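Long-range contacts in shikimate 5-dehydrogenase (Mycobacterium fortuitum subsp. fortuitum DSM 46621, PDB 4XIJ), which probably catalyses the NADPH-dependent, reversible reduction of 3-dehydroshikimate to shikimate, the fourth of seven steps of chorismate biosynthesis: residues A194-T200 with V216-A222; T119-A125 with A144-V150; L249-F254 with M270-L274. All coordinates share one frame; numbering follows the deposited sequence.

Contact 1. Residues A194-T200 with V216-A222; sequences ADAAVST and VPRVLDA
Segments 194-200 and 216-222 pair as neighbouring parallel strands in the six-stranded sheet of the C-terminal domain, A197 opposite V219 and S199 opposite D221. Strand 196-199 runs beside strand 218-221 with 4.7 Å between the axes and an angle of 14° between their directions. Four backbone hydrogen bonds form the ladder. A197 and S199 use both N and O, each bonding to the two residues flanking its partner, as in parallel pairs. A197 N donates to R218 O and A197 O accepts from L220 N. S199 N gives the shortest of the four, 2.8 Å to L220 O, and S199 O takes A222 N. The bonds are close to straight, except that from A197 N to R218 O, whose N-H...O angle is 147°.

On one face, V198 CG1 lies 4.3 Å from L220 CD2; L122 of helix 114-122 packs on both, V118 on V198 and A121 on L220. On the other face, A197 CB meets V216 CG1 at 4.0 Å. V216 holds CG1 anti to its backbone N (chi1 179°), and this methyl also lies 3.5 Å from A196 C, over the start of the strand. L231 of helix 230-237 covers S199, V219 and D221 on this second face.

On the same face a water joins S199 and D221. It accepts from S199 OG at 2.7 Å and donates to D221 OD1 at 2.6 Å. D221 OD2 is bound by T229 and OD1 also by I223 N, so the carboxylate is held at both oxygens. The R218 chain bends at chi3, and NE forms a salt bridge with E241.

Strand 128-132 hydrogen-bonds along the other edge of 196-199. The strand order 3-2-1-4-5-6, with helices on both faces, is that of a Rossmann-type fold, consistent with NADP binding.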
ATOM      1  N   ALA A 194      -4.463  19.957 -10.198  1.00 13.73           N
ATOM      2  CA  ALA A 194      -3.757  18.758  -9.696  1.00 12.10           C
ATOM      3  C   ALA A 194      -2.539  18.367 -10.523  1.00 10.85           C
ATOM      4  O   ALA A 194      -2.576  18.410 -11.749  1.00 12.20           O
ATOM      5  CB  ALA A 194      -4.725  17.572  -9.625  1.00 12.50           C
ATOM      6  N   ASP A 195      -1.499  17.909  -9.835  1.00 10.22           N
ATOM      7  CA  ASP A 195      -0.322  17.293 -10.504  1.00  9.04           C
ATOM      8  C   ASP A 195      -0.393  15.778 -10.587  1.00 10.11           C
ATOM      9  O   ASP A 195       0.165  15.177 -11.490  1.00 11.82           O
ATOM     10  CB  ASP A 195       0.936  17.733  -9.771  1.00  9.89           C
ATOM     11  CG  ASP A 195       1.055  19.249  -9.760  1.00 12.26           C
ATOM     12  OD1 ASP A 195       1.023  19.862 -10.857  1.00 14.54           O
ATOM     13  OD2 ASP A 195       1.127  19.840  -8.674  1.00 13.62           O
ATOM     14  N   ALA A 196      -1.121  15.185  -9.666  1.00 10.04           N
ATOM     15  CA  ALA A 196      -1.167  13.721  -9.601  1.00  8.64           C
ATOM     16  C   ALA A 196      -2.408  13.304  -8.858  1.00  7.94           C
ATOM     17  O   ALA A 196      -2.968  14.105  -8.105  1.00  9.20           O
ATOM     18  CB  ALA A 196       0.092  13.152  -8.852  1.00 10.08           C
ATOM     19  N   ALA A 197      -2.799  12.049  -9.033  1.00  7.30           N
ATOM     20  CA  ALA A 197      -3.890  11.462  -8.223  1.00  7.84           C
ATOM     21  C   ALA A 197      -3.611  10.014  -7.920  1.00  9.11           C
ATOM     22  O   ALA A 197      -2.950   9.336  -8.724  1.00  9.81           O
ATOM     23  CB  ALA A 197      -5.274  11.569  -8.915  1.00  7.97           C
ATOM     24  N   VAL A 198      -4.132   9.548  -6.774  1.00  8.31           N
ATOM     25  CA  VAL A 198      -4.178   8.132  -6.438  1.00  8.42           C
ATOM     26  C   VAL A 198      -5.641   7.769  -6.376  1.00  8.22           C
ATOM     27  O   VAL A 198      -6.363   8.293  -5.543  1.00  9.06           O
ATOM     28  CB  VAL A 198      -3.508   7.834  -5.072  1.00  7.87           C
ATOM     29  CG1 VAL A 198      -3.538   6.324  -4.749  1.00  9.90           C
ATOM     30  CG2 VAL A 198      -2.079   8.359  -5.076  1.00  9.70           C
ATOM     31  N   SER A 199      -6.070   6.845  -7.214  1.00  8.60           N
ATOM     32  CA  SER A 199      -7.452   6.405  -7.214  1.00  9.67           C
ATOM     33  C   SER A 199      -7.605   5.086  -6.476  1.00 10.02           C
ATOM     34  O   SER A 199      -6.972   4.075  -6.836  1.00 11.16           O
ATOM     35  CB  SER A 199      -7.958   6.244  -8.651  1.00 10.22           C
ATOM     36  OG  SER A 199      -9.329   5.903  -8.609  1.00 11.26           O
ATOM     37  N   THR A 200      -8.378   5.094  -5.398  1.00  9.68           N
ATOM     38  CA  THR A 200      -8.511   3.939  -4.518  1.00 10.58           C
ATOM     39  C   THR A 200      -9.820   3.175  -4.702  1.00 12.43           C
ATOM     40  O   THR A 200     -10.054   2.183  -3.997  1.00 15.13           O
ATOM     41  CB  THR A 200      -8.406   4.368  -3.020  1.00 10.65           C
ATOM     42  OG1 THR A 200      -9.566   5.123  -2.641  1.00 11.73           O
ATOM     43  CG2 THR A 200      -7.131   5.189  -2.769  1.00 10.91           C
ATOM     44  N   VAL A 216      -5.877  15.001 -15.075  1.00  9.97           N
ATOM     45  CA  VAL A 216      -4.806  14.900 -14.072  1.00  9.68           C
ATOM     46  C   VAL A 216      -3.569  14.300 -14.752  1.00 10.24           C
ATOM     47  O   VAL A 216      -3.696  13.280 -15.391  1.00 10.90           O
ATOM     48  CB  VAL A 216      -5.239  14.015 -12.904  1.00 10.30           C
ATOM     49  CG1 VAL A 216      -4.099  13.895 -11.888  1.00 10.74           C
ATOM     50  CG2 VAL A 216      -6.545  14.566 -12.183  1.00 12.52           C
ATOM     51  N   PRO A 217      -2.403  14.978 -14.674  1.00 10.28           N
ATOM     52  CA  PRO A 217      -1.297  14.553 -15.541  1.00 11.26           C
ATOM     53  C   PRO A 217      -0.766  13.144 -15.272  1.00 10.43           C
ATOM     54  O   PRO A 217      -0.330  12.500 -16.209  1.00 11.31           O
ATOM     55  CB  PRO A 217      -0.224  15.621 -15.264  1.00 12.64           C
ATOM     56  CG  PRO A 217      -1.014  16.830 -14.880  1.00 13.01           C
ATOM     57  CD  PRO A 217      -2.156  16.289 -14.045  1.00 12.08           C
ATOM     58  N   ARG A 218      -0.738  12.715 -14.016  1.00  9.65           N
ATOM     59  CA  ARG A 218      -0.209  11.411 -13.634  1.00 10.42           C
ATOM     60  C   ARG A 218      -1.170  10.801 -12.645  1.00  8.57           C
ATOM     61  O   ARG A 218      -1.507  11.396 -11.629  1.00  9.95           O
ATOM     62  CB  ARG A 218       1.184  11.560 -13.050  1.00 11.16           C
ATOM     63  CG  ARG A 218       2.089  12.237 -14.049  1.00 13.06           C
ATOM     64  CD  ARG A 218       3.523  12.249 -13.563  1.00 15.05           C
ATOM     65  NE  ARG A 218       4.118  10.913 -13.470  1.00 16.31           N
ATOM     66  CZ  ARG A 218       4.473  10.325 -12.332  1.00 18.06           C
ATOM     67  NH1 ARG A 218       4.283  10.962 -11.193  1.00 19.68           N
ATOM     68  NH2 ARG A 218       5.020   9.105 -12.351  1.00 18.82           N
ATOM     69  N   VAL A 219      -1.649   9.608 -12.944  1.00  8.94           N
ATOM     70  CA  VAL A 219      -2.643   8.940 -12.115  1.00  8.89           C
ATOM     71  C   VAL A 219      -2.179   7.531 -11.769  1.00  8.45           C
ATOM     72  O   VAL A 219      -1.888   6.737 -12.677  1.00  9.81           O
ATOM     73  CB  VAL A 219      -4.020   8.886 -12.830  1.00  9.06           C
ATOM     74  CG1 VAL A 219      -5.010   8.091 -11.965  1.00 10.13           C
ATOM     75  CG2 VAL A 219      -4.506  10.334 -13.083  1.00 10.84           C
ATOM     76  N   LEU A 220      -2.077   7.250 -10.468  1.00  8.14           N
ATOM     77  CA  LEU A 220      -1.863   5.915  -9.939  1.00  7.84           C
ATOM     78  C   LEU A 220      -3.229   5.323  -9.624  1.00  8.67           C
ATOM     79  O   LEU A 220      -3.951   5.828  -8.765  1.00  9.72           O
ATOM     80  CB  LEU A 220      -0.956   5.959  -8.695  1.00  7.65           C
ATOM     81  CG  LEU A 220      -0.817   4.651  -7.940  1.00  8.43           C
ATOM     82  CD1 LEU A 220      -0.139   3.625  -8.834  1.00  9.96           C
ATOM     83  CD2 LEU A 220       0.033   4.922  -6.685  1.00  8.76           C
ATOM     84  N   ASP A 221      -3.586   4.281 -10.379  1.00  9.30           N
ATOM     85  CA  ASP A 221      -4.831   3.577 -10.185  1.00  9.08           C
ATOM     86  C   ASP A 221      -4.524   2.300  -9.382  1.00 10.73           C
ATOM     87  O   ASP A 221      -3.717   1.479  -9.811  1.00 11.88           O
ATOM     88  CB  ASP A 221      -5.432   3.237 -11.557  1.00  9.93           C
ATOM     89  CG  ASP A 221      -6.837   2.708 -11.481  1.00 10.98           C
ATOM     90  OD1 ASP A 221      -7.351   2.423 -10.386  1.00 10.67           O
ATOM     91  OD2 ASP A 221      -7.472   2.634 -12.548  1.00 12.23           O
ATOM     92  N   ALA A 222      -5.153   2.137  -8.222  1.00 10.14           N
ATOM     93  CA  ALA A 222      -4.953   0.949  -7.401  1.00 10.46           C
ATOM     94  C   ALA A 222      -5.419  -0.322  -8.121  1.00 11.63           C
ATOM     95  O   ALA A 222      -4.959  -1.426  -7.801  1.00 11.96           O
ATOM     96  CB  ALA A 222      -5.686   1.091  -6.076  1.00 11.61           C
TER
HETATM   97  O   HOH W   1      -9.649   3.422  -9.529  1.00 11.63           O

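Contact 2. Residues T119-A125 with A144-V150; sequences TGALGTA and ALAELGV
L148 holds CG anti to its carbonyl carbon (chi1 -66°) and extends on through chi2 of 177°, which carries both methyls across to 119-125. T119 has CG2 anti to its own carbonyl carbon, and this methyl meets A144 CB at 3.7 Å. L148 CD2 reaches T119 CB at 3.7 Å and also touches G123 O. Its other methyl, CD1, lies 3.8 Å from A125 CB. The side chains of L122 and L148 cross at about a right angle.

The contact joins the C-terminal ends of helices 114-122 and 138-147, on the way into strands 128-132 and 152-157 of the Rossmann-type domain. Helix 138-147 ends in a Schellman motif at G149, whose positive phi turns the chain away. G123 also has positive phi, just after helix 114-122.

A125 CB touches both L145 CD2 and, in the conformer given, V150 CG1, each 3.6 Å away. L145 also rests on A129 and V131 of the sheet. No direct hydrogen bond crosses the contact. Instead two waters donate to L148 O: one is also bonded to T124 OG1 at 2.7 Å, and the other accepts from A125 N at 2.9 Å.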
ATOM      1  N   THR A 119       4.464   5.676  -2.614  1.00  7.34           N
ATOM      2  CA  THR A 119       5.613   6.559  -2.932  1.00  7.35           C
ATOM      3  C   THR A 119       6.486   5.962  -4.039  1.00  8.07           C
ATOM      4  O   THR A 119       6.990   6.690  -4.899  1.00  8.72           O
ATOM      5  CB  THR A 119       6.530   6.856  -1.684  1.00  8.59           C
ATOM      6  OG1 THR A 119       7.095   5.618  -1.218  1.00  9.50           O
ATOM      7  CG2 THR A 119       5.732   7.494  -0.527  1.00  9.64           C
ATOM      8  N   GLY A 120       6.632   4.639  -4.020  1.00  8.40           N
ATOM      9  CA  GLY A 120       7.455   3.939  -4.991  1.00  7.70           C
ATOM     10  C   GLY A 120       6.777   3.944  -6.356  1.00  7.25           C
ATOM     11  O   GLY A 120       7.447   4.138  -7.394  1.00  9.91           O
ATOM     12  N   ALA A 121       5.470   3.653  -6.396  1.00  8.16           N
ATOM     13  CA  ALA A 121       4.792   3.574  -7.705  1.00  8.98           C
ATOM     14  C   ALA A 121       4.708   4.926  -8.392  1.00  9.36           C
ATOM     15  O   ALA A 121       4.852   5.021  -9.615  1.00 10.55           O
ATOM     16  CB  ALA A 121       3.371   2.983  -7.519  1.00  9.22           C
ATOM     17  N   LEU A 122       4.445   5.976  -7.617  1.00  9.21           N
ATOM     18  CA  LEU A 122       4.269   7.299  -8.200  1.00 10.98           C
ATOM     19  C   LEU A 122       5.583   8.013  -8.490  1.00 10.89           C
ATOM     20  O   LEU A 122       5.682   8.782  -9.446  1.00 12.16           O
ATOM     21  CB  LEU A 122       3.451   8.161  -7.256  1.00 12.77           C
ATOM     22  CG  LEU A 122       1.986   8.339  -7.545  1.00 15.82           C
ATOM     23  CD1 LEU A 122       1.369   9.282  -6.479  1.00 15.41           C
ATOM     24  CD2 LEU A 122       1.773   8.965  -8.963  1.00 15.39           C
ATOM     25  N   GLY A 123       6.595   7.785  -7.663  1.00 11.19           N
ATOM     26  CA  GLY A 123       7.840   8.533  -7.791  1.00 11.72           C
ATOM     27  C   GLY A 123       7.781   9.906  -7.145  1.00 11.78           C
ATOM     28  O   GLY A 123       8.450  10.166  -6.127  1.00 13.10           O
ATOM     29  N   THR A 124       7.036  10.817  -7.769  1.00 10.36           N
ATOM     30  CA  THR A 124       6.704  12.118  -7.160  1.00  9.92           C
ATOM     31  C   THR A 124       5.243  12.391  -7.477  1.00 10.59           C
ATOM     32  O   THR A 124       4.674  11.819  -8.417  1.00 12.06           O
ATOM     33  CB  THR A 124       7.592  13.264  -7.709  1.00 11.01           C
ATOM     34  OG1 THR A 124       7.344  14.471  -6.988  1.00 11.36           O
ATOM     35  CG2 THR A 124       7.304  13.528  -9.212  1.00 13.27           C
ATOM     36  N   ALA A 125       4.624  13.259  -6.683  1.00 10.80           N
ATOM     37  CA  ALA A 125       3.245  13.647  -6.941  1.00  9.63           C
ATOM     38  C   ALA A 125       3.114  15.160  -7.179  1.00  9.00           C
ATOM     39  O   ALA A 125       2.000  15.706  -7.120  1.00 11.15           O
ATOM     40  CB  ALA A 125       2.353  13.214  -5.757  1.00  9.39           C
ATOM     41  N   ALA A 144       1.482   8.612   2.326  1.00  7.70           N
ATOM     42  CA  ALA A 144       2.445   8.555   1.236  1.00  7.78           C
ATOM     43  C   ALA A 144       2.551   9.864   0.493  1.00  7.74           C
ATOM     44  O   ALA A 144       3.662  10.299   0.167  1.00  7.98           O
ATOM     45  CB  ALA A 144       2.088   7.422   0.268  1.00  8.70           C
ATOM     46  N   LEU A 145       1.410  10.494   0.188  1.00  7.42           N
ATOM     47  CA  LEU A 145       1.486  11.760  -0.533  1.00  8.06           C
ATOM     48  C   LEU A 145       2.209  12.803   0.312  1.00  7.74           C
ATOM     49  O   LEU A 145       3.027  13.589  -0.229  1.00  8.06           O
ATOM     50  CB  LEU A 145       0.074  12.218  -0.957  1.00  7.80           C
ATOM     51  CG  LEU A 145      -0.526  11.369  -2.076  1.00  8.13           C
ATOM     52  CD1 LEU A 145      -2.042  11.751  -2.209  1.00  9.41           C
ATOM     53  CD2 LEU A 145       0.191  11.552  -3.388  1.00  8.72           C
ATOM     54  N   ALA A 146       1.944  12.825   1.627  1.00  7.39           N
ATOM     55  CA  ALA A 146       2.657  13.768   2.474  1.00  7.57           C
ATOM     56  C   ALA A 146       4.168  13.474   2.462  1.00  8.13           C
ATOM     57  O   ALA A 146       4.990  14.397   2.474  1.00  8.36           O
ATOM     58  CB  ALA A 146       2.143  13.737   3.906  1.00  8.47           C
ATOM     59  N   GLU A 147       4.517  12.191   2.437  1.00  9.13           N
ATOM     60  CA  GLU A 147       5.934  11.788   2.389  1.00  9.05           C
ATOM     61  C   GLU A 147       6.577  12.117   1.043  1.00  9.24           C
ATOM     62  O   GLU A 147       7.801  12.237   0.947  1.00 10.04           O
ATOM     63  CB  GLU A 147       6.079  10.285   2.664  1.00 11.46           C
ATOM     64  CG  GLU A 147       5.805   9.922   4.115  1.00 14.09           C
ATOM     65  CD  GLU A 147       6.157   8.506   4.376  1.00 18.89           C
ATOM     66  OE1 GLU A 147       6.605   7.827   3.427  1.00 23.73           O
ATOM     67  OE2 GLU A 147       6.063   8.092   5.539  1.00 20.04           O
ATOM     68  N   LEU A 148       5.766  12.258  -0.007  1.00  9.65           N
ATOM     69  CA  LEU A 148       6.294  12.728  -1.306  1.00  7.99           C
ATOM     70  C   LEU A 148       6.479  14.250  -1.321  1.00  8.03           C
ATOM     71  O   LEU A 148       6.926  14.807  -2.322  1.00  8.89           O
ATOM     72  CB  LEU A 148       5.375  12.320  -2.460  1.00  7.06           C
ATOM     73  CG  LEU A 148       5.276  10.815  -2.714  1.00  7.47           C
ATOM     74  CD1 LEU A 148       4.263  10.516  -3.853  1.00  8.71           C
ATOM     75  CD2 LEU A 148       6.683  10.323  -3.076  1.00  9.48           C
ATOM     76  N   GLY A 149       6.150  14.932  -0.226  1.00  7.42           N
ATOM     77  CA  GLY A 149       6.353  16.377  -0.158  1.00  8.03           C
ATOM     78  C   GLY A 149       5.298  17.185  -0.907  1.00  8.95           C
ATOM     79  O   GLY A 149       5.572  18.305  -1.317  1.00  9.42           O
ATOM     80  N   VAL A 150       4.117  16.615  -1.139  1.00  8.18           N
ATOM     81  CA  VAL A 150       3.053  17.429  -1.743  0.56  9.12           C
ATOM     82  C   VAL A 150       2.675  18.554  -0.800  1.00  9.91           C
ATOM     83  O   VAL A 150       2.770  18.446   0.419  1.00 12.26           O
ATOM     84  CB  VAL A 150       1.770  16.671  -2.051  0.56  9.39           C
ATOM     85  CG1 VAL A 150       1.985  15.533  -3.046  0.56  9.97           C
ATOM     86  CG2 VAL A 150       1.119  16.253  -0.758  0.56  9.46           C
TER
HETATM   87  O   HOH W   2       8.085  13.594  -4.533  1.00  8.85           O
HETATM   88  O   HOH W   3       5.100  15.104  -4.524  1.00  9.05           O

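Contact 3. Residues L249-F254 with M270-L274; sequences LLNQAF and MRAAL. With SO4 (sulfate ion), chain H.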
ATOM      1  N   LEU A 249       1.757  -3.027  -5.369  1.00  9.82           N
ATOM      2  CA  LEU A 249       2.081  -4.345  -4.776  0.50  9.28           C
ATOM      3  C   LEU A 249       3.592  -4.606  -4.836  1.00  9.11           C
ATOM      4  O   LEU A 249       4.190  -5.078  -3.844  1.00  9.26           O
ATOM      5  CB  LEU A 249       1.328  -5.503  -5.470  0.50 10.68           C
ATOM      6  CG  LEU A 249      -0.198  -5.497  -5.380  0.50 10.54           C
ATOM      7  CD1 LEU A 249      -0.749  -6.730  -6.086  0.50 10.43           C
ATOM      8  CD2 LEU A 249      -0.671  -5.438  -3.934  0.50 11.04           C
ATOM      9  N   LEU A 250       4.222  -4.276  -5.960  1.00  8.81           N
ATOM     10  CA  LEU A 250       5.660  -4.465  -6.111  1.00  8.74           C
ATOM     11  C   LEU A 250       6.441  -3.691  -5.063  1.00  8.60           C
ATOM     12  O   LEU A 250       7.273  -4.260  -4.359  1.00  8.90           O
ATOM     13  CB  LEU A 250       6.072  -4.046  -7.514  1.00  8.59           C
ATOM     14  CG  LEU A 250       7.566  -4.252  -7.801  1.00  9.49           C
ATOM     15  CD1 LEU A 250       7.893  -5.710  -7.929  1.00 11.11           C
ATOM     16  CD2 LEU A 250       7.887  -3.511  -9.087  1.00 10.01           C
ATOM     17  N   ASN A 251       6.146  -2.386  -4.942  1.00  8.41           N
ATOM     18  CA  ASN A 251       6.889  -1.558  -4.024  1.00  8.47           C
ATOM     19  C   ASN A 251       6.593  -1.863  -2.535  1.00  9.11           C
ATOM     20  O   ASN A 251       7.511  -1.789  -1.719  1.00 10.19           O
ATOM     21  CB  ASN A 251       6.656  -0.093  -4.362  1.00  9.70           C
ATOM     22  CG  ASN A 251       7.506   0.358  -5.540  1.00 10.37           C
ATOM     23  OD1 ASN A 251       8.692   0.706  -5.373  1.00 13.50           O
ATOM     24  ND2 ASN A 251       6.939   0.316  -6.747  1.00 10.11           N
ATOM     25  N   GLN A 252       5.383  -2.297  -2.217  1.00  9.02           N
ATOM     26  CA  GLN A 252       5.073  -2.809  -0.878  1.00  9.71           C
ATOM     27  C   GLN A 252       5.989  -3.970  -0.503  1.00  9.42           C
ATOM     28  O   GLN A 252       6.441  -4.107   0.638  1.00  9.11           O
ATOM     29  CB  GLN A 252       3.601  -3.310  -0.781  1.00 13.53           C
ATOM     30  CG  GLN A 252       2.541  -2.242  -0.802  1.00 16.08           C
ATOM     31  CD  GLN A 252       1.168  -2.816  -1.116  1.00 17.73           C
ATOM     32  OE1 GLN A 252       0.936  -4.032  -0.943  1.00 21.16           O
ATOM     33  NE2 GLN A 252       0.247  -1.955  -1.539  1.00 16.72           N
ATOM     34  N   ALA A 253       6.211  -4.844  -1.483  1.00  9.48           N
ATOM     35  CA  ALA A 253       6.941  -6.071  -1.254  1.00  8.66           C
ATOM     36  C   ALA A 253       8.441  -5.807  -1.178  1.00 10.31           C
ATOM     37  O   ALA A 253       9.138  -6.510  -0.433  1.00 10.79           O
ATOM     38  CB  ALA A 253       6.623  -7.091  -2.378  1.00  9.94           C
ATOM     39  N   PHE A 254       8.948  -4.850  -1.978  1.00 11.52           N
ATOM     40  CA  PHE A 254      10.401  -4.553  -1.952  1.00 11.91           C
ATOM     41  C   PHE A 254      10.814  -4.311  -0.506  1.00 11.64           C
ATOM     42  O   PHE A 254      11.821  -4.850   0.008  1.00 11.88           O
ATOM     43  CB  PHE A 254      10.746  -3.285  -2.724  1.00 11.97           C
ATOM     44  CG  PHE A 254      10.712  -3.380  -4.212  1.00 12.69           C
ATOM     45  CD1 PHE A 254      10.816  -4.586  -4.894  1.00 12.66           C
ATOM     46  CD2 PHE A 254      10.628  -2.200  -4.950  1.00 13.28           C
ATOM     47  CE1 PHE A 254      10.872  -4.610  -6.286  1.00 12.99           C
ATOM     48  CE2 PHE A 254      10.661  -2.212  -6.333  1.00 13.92           C
ATOM     49  CZ  PHE A 254      10.777  -3.423  -7.015  1.00 13.34           C
ATOM     50  N   MET A 270      11.633  -9.899  -8.807  1.00  9.25           N
ATOM     51  CA  MET A 270      10.284  -9.641  -8.289  1.00  8.36           C
ATOM     52  C   MET A 270       9.349  -9.127  -9.381  1.00  8.54           C
ATOM     53  O   MET A 270       8.167  -9.475  -9.402  1.00  9.15           O
ATOM     54  CB  MET A 270      10.379  -8.660  -7.108  1.00  8.39           C
ATOM     55  CG  MET A 270      11.084  -9.354  -5.933  1.00  9.41           C
ATOM     56  SD  MET A 270      11.310  -8.286  -4.507  1.00  9.54           S
ATOM     57  CE  MET A 270       9.612  -8.161  -3.861  1.00 10.20           C
ATOM     58  N   ARG A 271       9.879  -8.309 -10.297  1.00  8.39           N
ATOM     59  CA  ARG A 271       9.052  -7.903 -11.450  1.00  8.92           C
ATOM     60  C   ARG A 271       8.612  -9.099 -12.295  1.00 10.09           C
ATOM     61  O   ARG A 271       7.489  -9.066 -12.865  1.00 10.53           O
ATOM     62  CB  ARG A 271       9.765  -6.884 -12.338  1.00  9.78           C
ATOM     63  CG  ARG A 271       9.919  -5.509 -11.648  1.00 11.57           C
ATOM     64  CD  ARG A 271      10.752  -4.537 -12.505  1.00 12.98           C
ATOM     65  NE  ARG A 271      10.905  -3.269 -11.802  1.00 14.57           N
ATOM     66  CZ  ARG A 271      12.079  -2.731 -11.465  1.00 16.94           C
ATOM     67  NH1 ARG A 271      12.096  -1.577 -10.813  1.00 17.51           N
ATOM     68  NH2 ARG A 271      13.220  -3.331 -11.810  1.00 17.65           N
ATOM     69  N   ALA A 272       9.476 -10.111 -12.433  1.00  9.73           N
ATOM     70  CA  ALA A 272       9.097 -11.291 -13.203  1.00  9.99           C
ATOM     71  C   ALA A 272       7.917 -12.016 -12.568  1.00  9.41           C
ATOM     72  O   ALA A 272       7.172 -12.692 -13.260  1.00 10.46           O
ATOM     73  CB  ALA A 272      10.315 -12.257 -13.364  1.00  9.36           C
ATOM     74  N   ALA A 273       7.751 -11.877 -11.251  1.00  8.82           N
ATOM     75  CA  ALA A 273       6.681 -12.570 -10.531  1.00  9.22           C
ATOM     76  C   ALA A 273       5.415 -11.719 -10.360  1.00 10.32           C
ATOM     77  O   ALA A 273       4.430 -12.145  -9.769  1.00 10.71           O
ATOM     78  CB  ALA A 273       7.198 -13.027  -9.129  1.00  8.90           C
ATOM     79  N   LEU A 274       5.434 -10.529 -10.899  1.00  9.55           N
ATOM     80  CA  LEU A 274       4.368  -9.559 -10.655  1.00  9.65           C
ATOM     81  C   LEU A 274       3.183  -9.780 -11.597  1.00 10.94           C
ATOM     82  O   LEU A 274       3.363  -9.775 -12.819  1.00 12.22           O
ATOM     83  CB  LEU A 274       4.937  -8.159 -10.831  1.00  9.92           C
ATOM     84  CG  LEU A 274       4.031  -7.020 -10.382  1.00 10.79           C
ATOM     85  CD1 LEU A 274       3.826  -7.051  -8.875  1.00 11.92           C
ATOM     86  CD2 LEU A 274       4.683  -5.694 -10.834  1.00 11.63           C
TER
HETATM   87  S   SO4 H 307      15.343  -0.132 -10.719  1.00 52.71           S
HETATM   88  O1  SO4 H 307      15.395  -1.605 -10.890  1.00 51.52           O
HETATM   89  O2  SO4 H 307      15.578   0.524 -12.019  1.00 52.22           O
HETATM   90  O3  SO4 H 307      16.404   0.277  -9.784  1.00 52.72           O
HETATM   91  O4  SO4 H 307      14.038   0.295 -10.181  1.00 52.19           O
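A Met-aromatic contact between M270 and F254 is part of the packing of helix 246-261 against the C-terminal helix 267-272. Both segments lie in the region assigned to the shikimate dehydrogenase C-terminal family. M270 SD approaches the F254 ring at its edge, 88° off the ring normal and 5.0 Å from the centroid. The M270 chain bends at chi3 (73°), and this turns CE back against A253 CB at 3.5 Å. L31 and A35 of helix 28-38 pack against A253 and M270 respectively, so these helices also meet the substrate-binding domain.

L250 meets M270 and R271 of the last helix and L274 just after it. With CG anti to its backbone N (chi1 -178°), its CD1 lies 3.9 Å from M270 CB and its CD2 lies 3.8 Å from R271 CG. L274 brings both methyls to about 4.0 Å from L250 CB.

R271, extended from CG to NE, crosses L250 obliquely and brings its guanidinium near the rim of F254. E268 forms a salt bridge with R271 NH2. A sulfate, probably from the crystallisation liquor, meets the edge of the guanidinium through two hydrogen bonds: R271 NH1 to O4 at 2.8 Å and NH2 to O1 at 2.9 Å.

In the fold
From the N terminus the three contacts follow in series, and none encloses or crosses another. Contact 2 comes first. It closes a loop over strand 128-132 and joins the ends of helices 114-122 and 138-147. Contact 1 closes next, around helices 203-207 and 210-213, and joins strands 196-199 and 218-221 in the parallel sheet. Contact 3 closes last, at the chain end, between helices 246-261 and 267-272. Contacts 1 and 2 have centres about 11 Å apart and touch: R218 NH2 probably hydrogen-bonds to L122 O at 3.0 Å. N251 of contact 3 packs against G120 and A121 of contact 2. Helix 114-122 thus lies between the sheet and helix 246-261.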